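Local atomic coordinates of aminoglycoside N(3)-acetyltransferase III (Serratia marcescens, PDB entry 7LAO), a protein that confers resistance to gentamicin, kanamycin and related antibiotics by transferring an acetyl group from acetyl-CoA to the 3-amino group of their 2-deoxystreptamine ring. Residues A[49-52]-A[56-59]; A[110-115]-A[121-126]; A[140-145]-A[167-172]. All blocks are in the same frame, centred on the assembly; numbering follows the deposited sequence.

Contact 1: residues A[49-52]-A[56-59]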
# COMPACT_ATOMS: atom_id res chain seq x y z
N ALA A 49 -14.46 -11.92 -7.06
CA ALA A 49 -14.72 -13.07 -7.92
C ALA A 49 -13.41 -13.77 -8.29
O ALA A 49 -13.34 -15.00 -8.31
CB ALA A 49 -15.47 -12.63 -9.20
N ALA A 50 -12.37 -12.99 -8.59
CA ALA A 50 -11.12 -13.59 -9.02
C ALA A 50 -10.45 -14.39 -7.89
O ALA A 50 -9.86 -15.45 -8.13
CB ALA A 50 -10.15 -12.51 -9.52
N VAL A 51 -10.47 -13.88 -6.65
CA VAL A 51 -9.75 -14.61 -5.58
C VAL A 51 -10.63 -15.57 -4.78
O VAL A 51 -10.11 -16.31 -3.91
CB VAL A 51 -9.03 -13.64 -4.62
CG1 VAL A 51 -7.99 -12.76 -5.41
CG2 VAL A 51 -10.07 -12.82 -3.79
N GLY A 52 -11.94 -15.61 -5.04
CA GLY A 52 -12.84 -16.49 -4.29
C GLY A 52 -13.00 -16.09 -2.84
O GLY A 52 -12.42 -15.12 -2.34
N THR A 56 -7.81 -13.07 -0.10
CA THR A 56 -7.82 -11.83 0.65
C THR A 56 -7.36 -10.69 -0.25
O THR A 56 -6.41 -10.82 -1.01
CB THR A 56 -6.93 -11.94 1.90
OG1 THR A 56 -7.51 -12.88 2.81
CG2 THR A 56 -6.85 -10.61 2.62
N LEU A 57 -8.07 -9.57 -0.21
CA LEU A 57 -7.63 -8.40 -0.94
C LEU A 57 -7.12 -7.39 0.05
O LEU A 57 -7.65 -7.28 1.16
CB LEU A 57 -8.80 -7.74 -1.73
CG LEU A 57 -9.67 -8.68 -2.56
CD1 LEU A 57 -10.94 -7.98 -3.12
CD2 LEU A 57 -8.74 -9.27 -3.68
N MET A 58 -6.18 -6.58 -0.39
CA MET A 58 -5.56 -5.63 0.50
C MET A 58 -5.25 -4.34 -0.23
O MET A 58 -4.95 -4.34 -1.44
CB MET A 58 -4.27 -6.21 1.08
CG MET A 58 -3.58 -5.35 2.11
SD MET A 58 -2.16 -6.31 2.83
CE MET A 58 -1.33 -5.03 3.78
N GLY A 59 -5.26 -3.25 0.51
CA GLY A 59 -5.02 -1.96 -0.13
C GLY A 59 -4.38 -1.02 0.85
O GLY A 59 -4.55 -1.15 2.08

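Contact 2: residues A[110-115]-A[121-126]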
# COMPACT_ATOMS: atom_id res chain seq x y z
N PRO A 110 -17.75 -6.40 2.09
CA PRO A 110 -18.30 -7.05 3.29
C PRO A 110 -17.19 -7.55 4.21
O PRO A 110 -16.23 -8.20 3.78
CB PRO A 110 -19.17 -8.19 2.74
CG PRO A 110 -18.95 -8.18 1.20
CD PRO A 110 -18.47 -6.81 0.86
N ASP A 111 -17.29 -7.15 5.47
CA ASP A 111 -16.39 -7.64 6.52
C ASP A 111 -14.96 -7.15 6.32
O ASP A 111 -14.02 -7.69 6.92
CB ASP A 111 -16.47 -9.17 6.61
CG ASP A 111 -17.95 -9.65 6.96
OD1 ASP A 111 -18.34 -9.53 8.15
OD2 ASP A 111 -18.71 -10.09 6.06
N ALA A 112 -14.79 -6.06 5.56
CA ALA A 112 -13.47 -5.45 5.44
C ALA A 112 -13.03 -4.91 6.79
O ALA A 112 -13.86 -4.58 7.64
CB ALA A 112 -13.47 -4.31 4.40
N ARG A 113 -11.71 -4.88 7.02
CA ARG A 113 -11.16 -4.34 8.25
C ARG A 113 -10.09 -3.33 7.88
O ARG A 113 -9.56 -3.35 6.77
CB ARG A 113 -10.56 -5.45 9.14
CG ARG A 113 -11.43 -6.72 9.21
CD ARG A 113 -10.91 -7.73 10.31
NE ARG A 113 -11.02 -7.14 11.64
CZ ARG A 113 -12.10 -7.17 12.44
NH1 ARG A 113 -13.23 -7.75 12.05
NH2 ARG A 113 -12.04 -6.58 13.63
N ARG A 114 -9.77 -2.45 8.82
CA ARG A 114 -8.84 -1.36 8.55
C ARG A 114 -7.84 -1.30 9.69
O ARG A 114 -8.21 -1.49 10.84
CB ARG A 114 -9.54 0.01 8.43
CG ARG A 114 -8.66 1.08 7.85
CD ARG A 114 -9.39 2.41 7.86
NE ARG A 114 -8.69 3.48 7.14
CZ ARG A 114 -9.27 4.64 6.87
NH1 ARG A 114 -10.53 4.82 7.22
NH2 ARG A 114 -8.63 5.61 6.21
N SER A 115 -6.58 -1.03 9.35
CA SER A 115 -5.55 -0.99 10.38
C SER A 115 -5.54 0.38 11.08
O SER A 115 -6.00 1.38 10.54
CB SER A 115 -4.20 -1.33 9.76
OG SER A 115 -3.57 -0.19 9.23
N SER A 121 -2.38 3.55 7.27
CA SER A 121 -3.51 2.65 7.39
C SER A 121 -3.70 1.73 6.19
O SER A 121 -3.61 2.15 5.02
CB SER A 121 -4.77 3.50 7.61
OG SER A 121 -5.90 2.68 7.70
N MET A 122 -3.99 0.47 6.48
CA MET A 122 -4.20 -0.55 5.45
C MET A 122 -5.62 -1.09 5.56
O MET A 122 -6.17 -1.15 6.65
CB MET A 122 -3.23 -1.73 5.62
CG MET A 122 -1.79 -1.31 5.63
SD MET A 122 -1.14 -1.11 3.95
CE MET A 122 0.47 -0.49 4.40
N VAL A 123 -6.20 -1.48 4.43
CA VAL A 123 -7.52 -2.11 4.41
C VAL A 123 -7.28 -3.52 3.90
O VAL A 123 -6.45 -3.72 3.00
CB VAL A 123 -8.55 -1.33 3.54
CG1 VAL A 123 -8.00 -1.12 2.06
CG2 VAL A 123 -9.85 -2.07 3.47
N ALA A 124 -7.98 -4.49 4.48
CA ALA A 124 -7.93 -5.89 4.03
C ALA A 124 -9.29 -6.56 4.19
O ALA A 124 -10.07 -6.24 5.10
CB ALA A 124 -6.89 -6.73 4.78
N VAL A 125 -9.56 -7.54 3.32
CA VAL A 125 -10.88 -8.17 3.23
C VAL A 125 -10.71 -9.61 2.83
O VAL A 125 -10.20 -9.88 1.72
CB VAL A 125 -11.78 -7.51 2.16
CG1 VAL A 125 -13.22 -7.84 2.46
CG2 VAL A 125 -11.50 -6.05 1.97
N GLY A 126 -11.22 -10.54 3.66
CA GLY A 126 -11.02 -11.95 3.43
C GLY A 126 -10.46 -12.63 4.68
O GLY A 126 -10.29 -11.99 5.72
O HOH W 1 -12.97 -9.82 5.87

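Contact 3: residues A[140-145]-A[167-172]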
# COMPACT_ATOMS: atom_id res chain seq x y z
N GLN A 140 6.15 1.40 13.12
CA GLN A 140 6.10 0.16 12.36
C GLN A 140 5.18 0.35 11.18
O GLN A 140 4.25 -0.42 10.93
CB GLN A 140 5.67 -1.02 13.25
CG GLN A 140 6.56 -1.21 14.47
CD GLN A 140 6.32 -2.51 15.21
OE1 GLN A 140 5.17 -2.89 15.49
NE2 GLN A 140 7.41 -3.21 15.53
N ALA A 141 5.41 1.44 10.45
CA ALA A 141 4.51 1.81 9.36
C ALA A 141 4.53 0.77 8.24
O ALA A 141 3.48 0.23 7.86
CB ALA A 141 4.89 3.19 8.82
N LEU A 142 5.70 0.50 7.68
CA LEU A 142 5.80 -0.34 6.50
C LEU A 142 6.88 -1.40 6.63
O LEU A 142 7.10 -2.15 5.68
CB LEU A 142 6.09 0.52 5.25
CG LEU A 142 5.07 1.67 5.01
CD1 LEU A 142 5.53 2.71 3.95
CD2 LEU A 142 3.67 1.08 4.63
N GLY A 143 7.60 -1.45 7.75
CA GLY A 143 8.72 -2.35 7.87
C GLY A 143 8.46 -3.57 8.75
O GLY A 143 7.39 -4.18 8.63
N GLU A 144 9.38 -3.90 9.66
CA GLU A 144 9.17 -5.05 10.53
C GLU A 144 8.00 -4.78 11.47
O GLU A 144 7.84 -3.68 12.00
CB GLU A 144 10.44 -5.34 11.35
CG GLU A 144 11.66 -5.63 10.46
CD GLU A 144 12.92 -6.06 11.25
OE1 GLU A 144 14.01 -6.14 10.61
OE2 GLU A 144 12.83 -6.32 12.48
N GLY A 145 7.15 -5.78 11.64
CA GLY A 145 5.96 -5.64 12.47
C GLY A 145 4.76 -5.05 11.77
O GLY A 145 3.66 -5.06 12.35
N SER A 167 4.41 2.82 -7.42
CA SER A 167 3.39 2.61 -6.41
C SER A 167 3.49 1.22 -5.74
O SER A 167 2.56 0.84 -5.02
CB SER A 167 1.99 2.83 -7.01
OG SER A 167 1.63 1.82 -7.94
N VAL A 168 4.59 0.48 -5.95
CA VAL A 168 4.75 -0.87 -5.36
C VAL A 168 5.14 -0.78 -3.88
O VAL A 168 6.31 -0.90 -3.49
CB VAL A 168 5.76 -1.73 -6.16
CG1 VAL A 168 5.86 -3.13 -5.55
CG2 VAL A 168 5.29 -1.90 -7.58
N THR A 169 4.12 -0.62 -3.03
CA THR A 169 4.36 -0.27 -1.63
C THR A 169 5.16 -1.34 -0.89
O THR A 169 5.93 -1.03 0.03
CB THR A 169 3.02 -0.05 -0.93
OG1 THR A 169 2.31 0.98 -1.64
CG2 THR A 169 3.20 0.34 0.53
N VAL A 170 5.01 -2.60 -1.27
CA VAL A 170 5.76 -3.63 -0.54
C VAL A 170 7.28 -3.43 -0.63
O VAL A 170 8.02 -3.97 0.21
CB VAL A 170 5.33 -5.02 -1.07
CG1 VAL A 170 6.00 -5.39 -2.44
CG2 VAL A 170 5.60 -6.08 -0.04
N LEU A 171 7.78 -2.67 -1.62
CA LEU A 171 9.22 -2.46 -1.67
C LEU A 171 9.68 -1.51 -0.57
O LEU A 171 10.88 -1.45 -0.29
CB LEU A 171 9.67 -1.95 -3.06
CG LEU A 171 9.82 -3.11 -4.05
CD1 LEU A 171 9.98 -2.62 -5.54
CD2 LEU A 171 10.99 -4.04 -3.69
N HIS A 172 8.78 -0.76 0.06
CA HIS A 172 9.17 -0.06 1.28
C HIS A 172 9.53 -1.04 2.40
O HIS A 172 10.35 -0.72 3.27
CB HIS A 172 8.05 0.88 1.75
CG HIS A 172 7.88 2.07 0.86
ND1 HIS A 172 8.92 2.93 0.57
CD2 HIS A 172 6.80 2.52 0.17
CE1 HIS A 172 8.48 3.88 -0.24
NE2 HIS A 172 7.19 3.66 -0.50

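Contact 1: residues A[49-52]-A[56-59]
Val51, on the last turn of helix 40-51, meets Leu57 of strand 56-60 through methyl groups alone. From the Val51 CA its side chain heads toward the strand, and its CB is still 4.5 Å from Leu57 CD2, so the branches do the touching. With chi1 at -60°, Val51 CG1 is anti to the carbonyl carbon and CG2 takes the remaining site between the backbone N and that carbon. Val51 CG2 comes to 3.8 Å from Leu57 CD2, while Val51 CG1 reaches the same CD2 at 4.0 Å. One leucine methyl thus rests against the fork of the valine. Val51 CG2 also passes 4.3 Å from Thr56 N, grazing the start of the strand. The two segments belong to a beta-alpha-beta crossover, in which helix 40-51 leads into strand 56-60, the parallel neighbour of strand 23-28; Ile24 of that strand and Val18 pack against Val51 as well. Gly52 leaves helical geometry with a positive phi of 68°, and after three intervening residues the strand begins. On Leu57, CD1 continues the extended line from CA (chi2 171°), leaving CD2 as the branch turned to the helix. No hydrogen bond joins the segments: Thr56 OG1 is bonded to Leu128 N, and Gly52 O is held by Arg48 NH1, one helical turn back from the glycine.

Contact 2: residues A[110-115]-A[121-126]
Ser121 OG is gripped twice by segment 110-115, at the end of the hairpin where the connecting loop begins: it accepts a bent bond from Arg114 NE (3.0 Å, N-H...O 138°) and donates its hydrogen to Ser115 O at 3.1 Å. The serine oxygen lies at the edge of the guanidinium, about 21° out of its plane. Arg114, extended from CG to NE, carries its two terminal nitrogens on to carbonyls of Ser62, Leu90, Ser93 and Gly94, a set of anchors that would fix its rotation. Next to it, Ser115 N bonds Met122 O at 2.7 Å, and Met122 N returns a bond to Ser115 OG at 2.9 Å; that hydroxyl is also bonded to His136 ND1. Strands 113-114 and 122-125 form an antiparallel beta hairpin at the edge of the mixed sheet. Arg113 and Ala124 are its hydrogen-bonded pair, with Arg113 N to Ala124 O at 2.9 Å and Ala124 N to Arg113 O at 3.0 Å; Arg114 and Val123 follow as the non-hydrogen-bonded pair. Towards the other end of the hairpin, Ala112 CB packs on Val125 CG2 at 3.6 Å. A water bridges the backbones, donating to Asp111 O and accepting from Gly126 N at 2.9 Å.

Contact 3: residues A[140-145]-A[167-172]
A bound HEPES molecule, probably from the crystallisation liquor but possibly marking a pocket, lies about 4 Å from the side chain of Leu142, and the same side chain packs on His172 and Thr169. Leu142 and His172 lie alongside one another, pointing the same way. Their CB atoms, Leu142 CB and His172 CB, are 4.0 Å apart, and Leu142 CD1 closes to 3.8 Å from His172 CB. The methyl then follows the near part of the imidazole: Leu142 CD1 is 3.9 Å from His172 CG and 4.0 Å from His172 CD2. His172 ND1, 4.8 Å from Leu142 CD1, takes no part in this packing and is hydrogen-bonded to Glu175 OE1. The contact joins the loop between helices 129-133 and 147-153 to the start of helix 170-177. An inverse gamma turn centred on Val168 leads toward that helix, and His172 N bonds Thr169 O at 2.9 Å. Leu142 uses its other methyl on Thr169, CD2 lying 4.2 Å from Thr169 CG2 where the side chains cross at about a right angle. In Thr169, chi1 of -57° sets OG1 beside the backbone N and leaves CG2 anti to that N, facing the leucine. Leu148 of helix 147-153 touches both Leu142 and Thr169. Just before the leucine, Ala141 is tied down through its N by Asp206 and through its O by His136 NE2.

Contacts 1 and 2 share one sheet: strand 56-60 lies next to strand 122-125, and their probable backbone hydrogen bonds run from Gly59 N to Val123 O (2.8 Å) and from Val125 N to Leu57 O (2.9 Å). Their centres are about 11 Å apart. From contact 2 the chain of packing continues to contact 3 through Met122 CE, which rests 3.6 Å from Leu142 CD2, with centres about 17 Å apart. Leu142 thus touches Met122 and His172, its side chain about 4 Å from the bound HEPES, which may mark a pocket. His136 also ties contact 2 to contact 3, bonding Ser115 OG and Ala141 O. Contacts 1 and 3 stay about 7 Å apart at their nearest atoms.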